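Myo-inositol 2-dehydrogenase from Thermotoga maritima catalyses the NAD(+)-dependent oxidation of myo-inositol to 2-keto-myo-inositol (scyllo-inosose), probably as part of a myo-inositol degradation pathway. Local coordinates of one contact, PDB 3EZY (chain A, 2.04 Å), residues F122-D127 and I175-M180, beside the matching contact of the related inositol dehydrogenase from Lactobacillus casei, PDB 4N54 (chain B, 2.05 Å), residues F136-D141 and I194-V199. Both blocks share one frame: the second was fitted to the first on N, CA, C and O of the twelve residues, RMSD 0.30 Å. Numbering follows each deposited sequence.

Structure 1 (3EZY).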
loop_
_atom_site.group_PDB
_atom_site.type_symbol
_atom_site.label_atom_id
_atom_site.label_comp_id
_atom_site.label_asym_id
_atom_site.label_seq_id
_atom_site.Cartn_x
_atom_site.Cartn_y
_atom_site.Cartn_z
ATOM N N PHE A 122 21.135 13.249 -18.856
ATOM C CA PHE A 122 20.335 12.112 -18.333
ATOM C C PHE A 122 19.580 12.554 -17.080
ATOM O O PHE A 122 20.052 12.384 -15.962
ATOM C CB PHE A 122 21.213 10.892 -18.096
ATOM C CG PHE A 122 21.630 10.215 -19.378
ATOM C CD1 PHE A 122 20.686 9.954 -20.379
ATOM C CD2 PHE A 122 22.938 9.824 -19.578
ATOM C CE1 PHE A 122 21.056 9.317 -21.546
ATOM C CE2 PHE A 122 23.318 9.144 -20.721
ATOM C CZ PHE A 122 22.389 8.924 -21.735
ATOM N N ASN A 123 18.446 13.214 -17.283
ATOM C CA ASN A 123 17.727 13.830 -16.170
ATOM C C ASN A 123 17.187 12.849 -15.125
ATOM O O ASN A 123 17.003 13.213 -13.983
ATOM C CB ASN A 123 16.553 14.699 -16.683
ATOM C CG ASN A 123 15.517 13.881 -17.446
ATOM O OD1 ASN A 123 15.818 13.342 -18.512
ATOM N ND2 ASN A 123 14.296 13.775 -16.906
ATOM N N ARG A 124 16.895 11.616 -15.501
ATOM C CA ARG A 124 16.313 10.700 -14.513
ATOM C C ARG A 124 17.290 10.362 -13.386
ATOM O O ARG A 124 16.851 9.860 -12.359
ATOM C CB ARG A 124 15.762 9.408 -15.154
ATOM C CG ARG A 124 14.828 9.686 -16.349
ATOM C CD ARG A 124 14.113 8.442 -16.878
ATOM N NE ARG A 124 13.375 8.781 -18.122
ATOM C CZ ARG A 124 12.985 7.880 -19.030
ATOM N NH1 ARG A 124 13.222 6.582 -18.817
ATOM N NH2 ARG A 124 12.342 8.266 -20.139
ATOM N N ARG A 125 18.598 10.595 -13.558
ATOM C CA ARG A 125 19.490 10.399 -12.382
ATOM C C ARG A 125 19.119 11.352 -11.271
ATOM O O ARG A 125 19.584 11.165 -10.160
ATOM C CB ARG A 125 20.955 10.669 -12.676
ATOM C CG ARG A 125 21.557 9.724 -13.704
ATOM C CD ARG A 125 23.061 9.812 -13.661
ATOM N NE ARG A 125 23.695 8.964 -14.670
ATOM C CZ ARG A 125 24.989 8.672 -14.641
ATOM N NH1 ARG A 125 25.731 9.222 -13.707
ATOM N NH2 ARG A 125 25.541 7.864 -15.560
ATOM N N PHE A 126 18.335 12.412 -11.584
ATOM C CA PHE A 126 18.063 13.429 -10.594
ATOM C C PHE A 126 16.632 13.382 -10.133
ATOM O O PHE A 126 16.205 14.311 -9.461
ATOM C CB PHE A 126 18.430 14.848 -11.127
ATOM C CG PHE A 126 19.887 14.956 -11.565
ATOM C CD1 PHE A 126 20.874 15.276 -10.643
ATOM C CD2 PHE A 126 20.262 14.642 -12.878
ATOM C CE1 PHE A 126 22.221 15.341 -11.020
ATOM C CE2 PHE A 126 21.607 14.712 -13.276
ATOM C CZ PHE A 126 22.588 15.066 -12.334
ATOM N N ASP A 127 15.872 12.372 -10.570
ATOM C CA ASP A 127 14.551 12.030 -9.994
ATOM C C ASP A 127 14.717 11.693 -8.500
ATOM O O ASP A 127 15.553 10.865 -8.119
ATOM C CB ASP A 127 13.971 10.824 -10.786
ATOM C CG ASP A 127 12.645 10.294 -10.215
ATOM O OD1 ASP A 127 12.638 9.729 -9.093
ATOM O OD2 ASP A 127 11.602 10.389 -10.907
ATOM N N ILE A 175 17.788 4.095 -24.052
ATOM C CA ILE A 175 18.960 4.851 -23.674
ATOM C C ILE A 175 18.941 5.294 -22.177
ATOM O O ILE A 175 19.959 5.223 -21.478
ATOM C CB ILE A 175 19.147 6.047 -24.622
ATOM C CG1 ILE A 175 20.375 6.859 -24.245
ATOM C CG2 ILE A 175 17.916 6.994 -24.606
ATOM C CD1 ILE A 175 20.516 8.086 -25.200
ATOM N N HIS A 176 17.801 5.767 -21.669
ATOM C CA HIS A 176 17.752 6.232 -20.273
ATOM C C HIS A 176 17.965 5.080 -19.329
ATOM O O HIS A 176 18.624 5.217 -18.299
ATOM C CB HIS A 176 16.395 6.865 -19.953
ATOM C CG HIS A 176 16.198 8.218 -20.565
ATOM N ND1 HIS A 176 15.313 8.448 -21.610
ATOM C CD2 HIS A 176 16.755 9.417 -20.268
ATOM C CE1 HIS A 176 15.357 9.724 -21.949
ATOM N NE2 HIS A 176 16.224 10.333 -21.155
ATOM N N ASP A 177 17.358 3.953 -19.660
ATOM C CA ASP A 177 17.445 2.721 -18.830
ATOM C C ASP A 177 18.853 2.127 -18.803
ATOM O O ASP A 177 19.299 1.673 -17.765
ATOM C CB ASP A 177 16.404 1.717 -19.321
ATOM C CG ASP A 177 15.037 2.345 -19.371
ATOM O OD1 ASP A 177 14.693 2.959 -18.314
ATOM O OD2 ASP A 177 14.335 2.281 -20.436
ATOM N N PHE A 178 19.572 2.181 -19.923
ATOM C CA PHE A 178 20.970 1.740 -19.918
ATOM C C PHE A 178 21.810 2.647 -19.000
ATOM O O PHE A 178 22.639 2.156 -18.255
ATOM C CB PHE A 178 21.561 1.794 -21.328
ATOM C CG PHE A 178 20.975 0.816 -22.293
ATOM C CD1 PHE A 178 20.858 -0.533 -21.975
ATOM C CD2 PHE A 178 20.565 1.249 -23.557
ATOM C CE1 PHE A 178 20.372 -1.459 -22.931
ATOM C CE2 PHE A 178 20.065 0.371 -24.502
ATOM C CZ PHE A 178 19.959 -1.021 -24.182
ATOM N N ASP A 179 21.609 3.968 -19.067
ATOM C CA ASP A 179 22.335 4.863 -18.186
ATOM C C ASP A 179 21.925 4.572 -16.731
ATOM O O ASP A 179 22.781 4.499 -15.821
ATOM C CB ASP A 179 22.059 6.345 -18.524
ATOM C CG ASP A 179 22.786 7.292 -17.572
ATOM O OD1 ASP A 179 24.054 7.383 -17.660
ATOM O OD2 ASP A 179 22.114 7.867 -16.664
ATOM N N MET A 180 20.620 4.395 -16.505
ATOM C CA MET A 180 20.155 4.165 -15.130
ATOM C C MET A 180 20.792 2.883 -14.548
ATOM O O MET A 180 21.216 2.821 -13.349
ATOM C CB MET A 180 18.628 4.087 -15.098
ATOM C CG MET A 180 18.000 4.118 -13.690
ATOM S SD MET A 180 18.371 5.469 -12.527
ATOM C CE MET A 180 18.254 6.823 -13.705
HETATM O O HOH W 1 13.183 4.654 -21.077
HETATM O O HOH W 2 15.112 5.205 -16.814
#

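Structure 2 (4N54). With NAI (1,4-dihydronicotinamide adenine dinucleotide), chain C; 2H3 ((1r,2r,3r,4r,5r,6r)-cyclohexane-1,2,3,4,5,6-hexol), chain D.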
loop_
_atom_site.group_PDB
_atom_site.type_symbol
_atom_site.label_atom_id
_atom_site.label_comp_id
_atom_site.label_asym_id
_atom_site.label_seq_id
_atom_site.Cartn_x
_atom_site.Cartn_y
_atom_site.Cartn_z
ATOM N N PHE B 136 20.787 13.134 -18.870
ATOM C CA PHE B 136 20.144 11.988 -18.279
ATOM C C PHE B 136 19.415 12.401 -16.995
ATOM O O PHE B 136 19.890 12.172 -15.899
ATOM C CB PHE B 136 21.161 10.898 -18.002
ATOM C CG PHE B 136 21.637 10.184 -19.225
ATOM C CD1 PHE B 136 20.759 9.522 -20.038
ATOM C CD2 PHE B 136 22.967 10.153 -19.547
ATOM C CE1 PHE B 136 21.191 8.865 -21.143
ATOM C CE2 PHE B 136 23.395 9.485 -20.646
ATOM C CZ PHE B 136 22.511 8.845 -21.444
ATOM N N MET B 137 18.248 13.005 -17.161
ATOM C CA MET B 137 17.524 13.620 -16.068
ATOM C C MET B 137 17.042 12.675 -14.973
ATOM O O MET B 137 16.819 13.107 -13.861
ATOM C CB MET B 137 16.354 14.447 -16.589
ATOM C CG MET B 137 15.139 13.649 -16.977
ATOM S SD MET B 137 15.434 12.517 -18.313
ATOM C CE MET B 137 13.826 11.806 -18.477
ATOM N N ARG B 138 16.889 11.398 -15.284
ATOM C CA ARG B 138 16.471 10.435 -14.288
ATOM C C ARG B 138 17.403 10.399 -13.077
ATOM O O ARG B 138 16.975 10.115 -11.982
ATOM C CB ARG B 138 16.347 9.051 -14.889
ATOM C CG ARG B 138 15.144 8.874 -15.757
ATOM C CD ARG B 138 14.966 7.465 -16.217
ATOM N NE ARG B 138 14.164 7.404 -17.428
ATOM C CZ ARG B 138 13.720 6.291 -17.968
ATOM N NH1 ARG B 138 13.973 5.136 -17.409
ATOM N NH2 ARG B 138 13.010 6.338 -19.062
ATOM N N ARG B 139 18.678 10.691 -13.303
ATOM C CA ARG B 139 19.661 10.755 -12.231
ATOM C C ARG B 139 19.310 11.823 -11.218
ATOM O O ARG B 139 19.779 11.788 -10.100
ATOM C CB ARG B 139 21.048 11.033 -12.783
ATOM C CG ARG B 139 21.571 9.968 -13.690
ATOM C CD ARG B 139 23.056 9.949 -13.668
ATOM N NE ARG B 139 23.611 8.944 -14.546
ATOM C CZ ARG B 139 24.872 8.551 -14.499
ATOM N NH1 ARG B 139 25.689 9.073 -13.609
ATOM N NH2 ARG B 139 25.306 7.639 -15.338
ATOM N N PHE B 140 18.483 12.771 -11.634
ATOM C CA PHE B 140 18.045 13.833 -10.767
ATOM C C PHE B 140 16.650 13.613 -10.181
ATOM O O PHE B 140 16.213 14.373 -9.337
ATOM C CB PHE B 140 18.093 15.160 -11.494
ATOM C CG PHE B 140 19.469 15.696 -11.683
ATOM C CD1 PHE B 140 20.193 15.384 -12.801
ATOM C CD2 PHE B 140 20.026 16.535 -10.756
ATOM C CE1 PHE B 140 21.440 15.888 -12.973
ATOM C CE2 PHE B 140 21.276 17.032 -10.934
ATOM C CZ PHE B 140 21.979 16.707 -12.040
ATOM N N ASP B 141 15.967 12.575 -10.638
ATOM C CA ASP B 141 14.628 12.283 -10.171
ATOM C C ASP B 141 14.580 11.796 -8.712
ATOM O O ASP B 141 15.297 10.882 -8.328
ATOM C CB ASP B 141 13.918 11.302 -11.099
ATOM C CG ASP B 141 12.504 10.987 -10.642
ATOM O OD1 ASP B 141 11.628 11.830 -10.828
ATOM O OD2 ASP B 141 12.286 9.907 -10.087
ATOM N N ILE B 194 17.917 4.316 -24.060
ATOM C CA ILE B 194 19.176 4.843 -23.604
ATOM C C ILE B 194 19.111 5.366 -22.166
ATOM O O ILE B 194 20.094 5.316 -21.457
ATOM C CB ILE B 194 19.737 5.889 -24.566
ATOM C CG1 ILE B 194 21.196 6.154 -24.236
ATOM C CG2 ILE B 194 18.924 7.147 -24.521
ATOM C CD1 ILE B 194 21.952 6.789 -25.279
ATOM N N HIS B 195 17.948 5.852 -21.747
ATOM C CA HIS B 195 17.736 6.238 -20.360
ATOM C C HIS B 195 17.930 5.061 -19.424
ATOM O O HIS B 195 18.530 5.189 -18.376
ATOM C CB HIS B 195 16.329 6.760 -20.156
ATOM C CG HIS B 195 16.098 8.130 -20.696
ATOM N ND1 HIS B 195 16.513 9.263 -20.041
ATOM C CD2 HIS B 195 15.461 8.550 -21.808
ATOM C CE1 HIS B 195 16.157 10.319 -20.738
ATOM N NE2 HIS B 195 15.511 9.913 -21.810
ATOM N N ASP B 196 17.403 3.919 -19.833
ATOM C CA ASP B 196 17.450 2.709 -19.052
ATOM C C ASP B 196 18.858 2.145 -18.984
ATOM O O ASP B 196 19.263 1.610 -17.980
ATOM C CB ASP B 196 16.518 1.677 -19.641
ATOM C CG ASP B 196 15.091 2.145 -19.692
ATOM O OD1 ASP B 196 14.490 2.330 -18.630
ATOM O OD2 ASP B 196 14.579 2.323 -20.801
ATOM N N ILE B 197 19.588 2.268 -20.077
ATOM C CA ILE B 197 20.968 1.835 -20.116
ATOM C C ILE B 197 21.776 2.602 -19.091
ATOM O O ILE B 197 22.518 2.020 -18.329
ATOM C CB ILE B 197 21.561 2.016 -21.508
ATOM C CG1 ILE B 197 21.008 0.947 -22.443
ATOM C CG2 ILE B 197 23.059 1.946 -21.447
ATOM C CD1 ILE B 197 21.446 1.083 -23.813
ATOM N N ASP B 198 21.581 3.907 -19.054
ATOM C CA ASP B 198 22.269 4.743 -18.105
ATOM C C ASP B 198 21.911 4.431 -16.654
ATOM O O ASP B 198 22.765 4.474 -15.793
ATOM C CB ASP B 198 22.021 6.201 -18.394
ATOM C CG ASP B 198 22.821 7.096 -17.502
ATOM O OD1 ASP B 198 24.037 7.176 -17.691
ATOM O OD2 ASP B 198 22.238 7.709 -16.595
ATOM N N VAL B 199 20.643 4.123 -16.405
ATOM C CA VAL B 199 20.188 3.714 -15.092
ATOM C C VAL B 199 20.858 2.433 -14.657
ATOM O O VAL B 199 21.323 2.328 -13.547
ATOM C CB VAL B 199 18.663 3.554 -15.047
ATOM C CG1 VAL B 199 18.237 2.746 -13.848
ATOM C CG2 VAL B 199 18.015 4.903 -15.023
HETATM P PA NAI C . 11.285 18.412 -31.478
HETATM O O1A NAI C . 11.345 17.878 -32.810
HETATM O O2A NAI C . 10.046 18.515 -30.714
HETATM O O5B NAI C . 11.950 19.799 -31.422
HETATM C C5B NAI C . 13.026 20.108 -32.253
HETATM C C4B NAI C . 13.425 21.557 -32.124
HETATM O O4B NAI C . 14.734 21.667 -32.645
HETATM C C3B NAI C . 12.584 22.496 -32.960
HETATM O O3B NAI C . 12.577 23.739 -32.316
HETATM C C2B NAI C . 13.372 22.704 -34.217
HETATM O O2B NAI C . 13.104 23.993 -34.724
HETATM C C1B NAI C . 14.778 22.626 -33.685
HETATM N N9A NAI C . 15.739 22.237 -34.709
HETATM C C8A NAI C . 15.654 21.186 -35.494
HETATM N N7A NAI C . 16.701 21.107 -36.323
HETATM C C5A NAI C . 17.494 22.126 -36.045
HETATM C C6A NAI C . 18.774 22.633 -36.542
HETATM N N6A NAI C . 19.390 21.993 -37.510
HETATM N N1A NAI C . 19.296 23.730 -35.997
HETATM C C2A NAI C . 18.648 24.352 -35.015
HETATM N N3A NAI C . 17.482 23.946 -34.503
HETATM C C4A NAI C . 16.858 22.866 -34.976
HETATM O O3 NAI C . 12.314 17.535 -30.664
HETATM P PN NAI C . 12.258 17.259 -29.130
HETATM O O1N NAI C . 11.263 16.252 -28.880
HETATM O O2N NAI C . 12.221 18.505 -28.412
HETATM O O5D NAI C . 13.670 16.626 -28.894
HETATM C C5D NAI C . 14.824 17.397 -28.640
HETATM C C4D NAI C . 15.978 16.607 -28.047
HETATM O O4D NAI C . 15.712 16.350 -26.695
HETATM C C3D NAI C . 16.220 15.279 -28.721
HETATM O O3D NAI C . 17.605 15.065 -28.821
HETATM C C2D NAI C . 15.593 14.306 -27.767
HETATM O O2D NAI C . 16.222 13.043 -27.799
HETATM C C1D NAI C . 15.728 14.990 -26.425
HETATM N N1N NAI C . 14.609 14.752 -25.551
HETATM C C2N NAI C . 14.879 14.354 -24.344
HETATM C C3N NAI C . 13.910 14.101 -23.417
HETATM C C7N NAI C . 14.306 13.624 -22.065
HETATM O O7N NAI C . 13.539 12.995 -21.442
HETATM N N7N NAI C . 15.475 13.875 -21.548
HETATM C C4N NAI C . 12.464 14.282 -23.773
HETATM C C5N NAI C . 12.308 14.743 -25.132
HETATM C C6N NAI C . 13.379 14.959 -25.957
HETATM O O3 2H3 D . 11.907 10.598 -22.330
HETATM C C3 2H3 D . 11.703 10.285 -23.656
HETATM C C4 2H3 D . 10.340 10.731 -24.108
HETATM O O4 2H3 D . 9.378 9.990 -23.467
HETATM C C5 2H3 D . 10.143 10.448 -25.569
HETATM O O5 2H3 D . 8.904 10.841 -25.984
HETATM C C6 2H3 D . 11.195 11.133 -26.376
HETATM O O6 2H3 D . 11.016 10.884 -27.702
HETATM C C1 2H3 D . 12.561 10.671 -26.017
HETATM O O1 2H3 D . 13.453 11.482 -26.666
HETATM C C2 2H3 D . 12.837 10.882 -24.421
HETATM O O2 2H3 D . 14.005 10.290 -24.032
HETATM O O HOH W 3 17.816 9.913 -17.512
#

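Structure 1 (3EZY)
The loop that follows strand 118-121, the last strand of the Rossmann sheet, and holds a 3-10 turn at 123-126, meets helix 174-185 through Phe122 and Asp179, deep within the chain. CB of Asp179 sits over the Phe122 ring in a CH-pi contact, 3.8 Å from its centroid, while the far end of the ring packs on Ile175, CE1 to CG1 3.7 Å. Asp179 CG lies anti to its backbone N (chi1 178°), which carries the carboxylate to Arg125. Arg125 NE donates a hydrogen bond to Asp179 OD2 at 2.8 Å and NH2 one to OD1 at 2.6 Å, a side-on salt bridge of two nearly coplanar groups. Arg124 reaches with an extended chain across His176, NH1 3.4 Å from CB, to a long salt bridge with Asp177, which Ser152 and Asn229 also hold; two waters bridge Arg124 NH1 to the carboxylate oxygens of Asp177. Asn123, short and polar, lies beside His176 and gives ND2 to Ser284 in a hydrogen bond. The flexible Met180, bent at chi2 and chi3, brings CE 3.6 Å from Arg124 O and 3.8 Å from Arg125 N.

Structure 2 (4N54)
Met137 and His195 meet at the pocket for NAD(H) and scyllo-inositol; beside them Phe136 packs against Asp198. CB of Asp198 sits over the Phe136 ring in a CH-pi contact, 3.8 Å from its centroid, and the far end of the ring packs on Ile194, CZ to CG1 4.1 Å. With chi1 at -175° Asp198 turns its carboxylate away from its own backbone N and over to Arg139. Arg139 NE donates a hydrogen bond to Asp198 OD2 at 2.8 Å and NH2 one to OD1 at 2.7 Å, a side-on salt bridge of two nearly coplanar groups. Arg138 reaches with an extended chain across His195, CZ 3.4 Å from CB, to a salt bridge with Asp196; Ser166 holds both partners and Ser164 also binds Asp196. Met137 lays SD 3.4 Å from His195 CE1, and its CE meets the nicotinamide carboxamide, 3.2 Å from O7N of the cofactor; the long, flexible thioether also takes a weak hydrogen bond from N7N on SD. His195 NE2 hydrogen-bonds O2 of scyllo-inositol at 2.7 Å. Compact and branched, Val199 touches Arg138 through CG2.

Comparison
The exchange nearest the cofactor is Asn123(A) against Met137(B). Their CB atoms coincide, and OD1 of Asn123(A) and SD of Met137(B) lie 0.9 Å apart after superposition, so sulfur takes roughly the place of the amide oxygen. CE of Met137(B) has no counterpart in Asn123(A); an unbranched thioether thus extends an apolar tip where the other protein has a short polar amide. That tip touches the NAD(H) modelled in structure 2 alone, and a different surface offered to the nicotinamide end could follow. Scyllo-inositol, beside His195(B), is likewise modelled only there.

Met180(A) against Val199(B) exchanges a long bent chain for two short branches. CG, SD and CE of Met180(A) have no counterpart in Val199(B), nor do CG1 and CG2 of Val199(B) in Met180(A). Both touch the first arginine, Arg124(A) or Arg138(B), whose CZ atoms stand 2.0 Å apart after superposition although the salt bridge to Asp177(A) or Asp196(B) is found in both. Away from the interface, Phe178(A) against Ile197(B) swaps a ring for a branched chain, both buried. CD1 of Ile175(A) and Ile194(B) are 1.9 Å apart. The backbone CA atoms that can be compared coincide, and the side chain of Arg125(A) keeps its place in Arg139(B), but the contact of its backbone N with Met180(A) CE, 3.8 Å, has no equivalent from Val199(B).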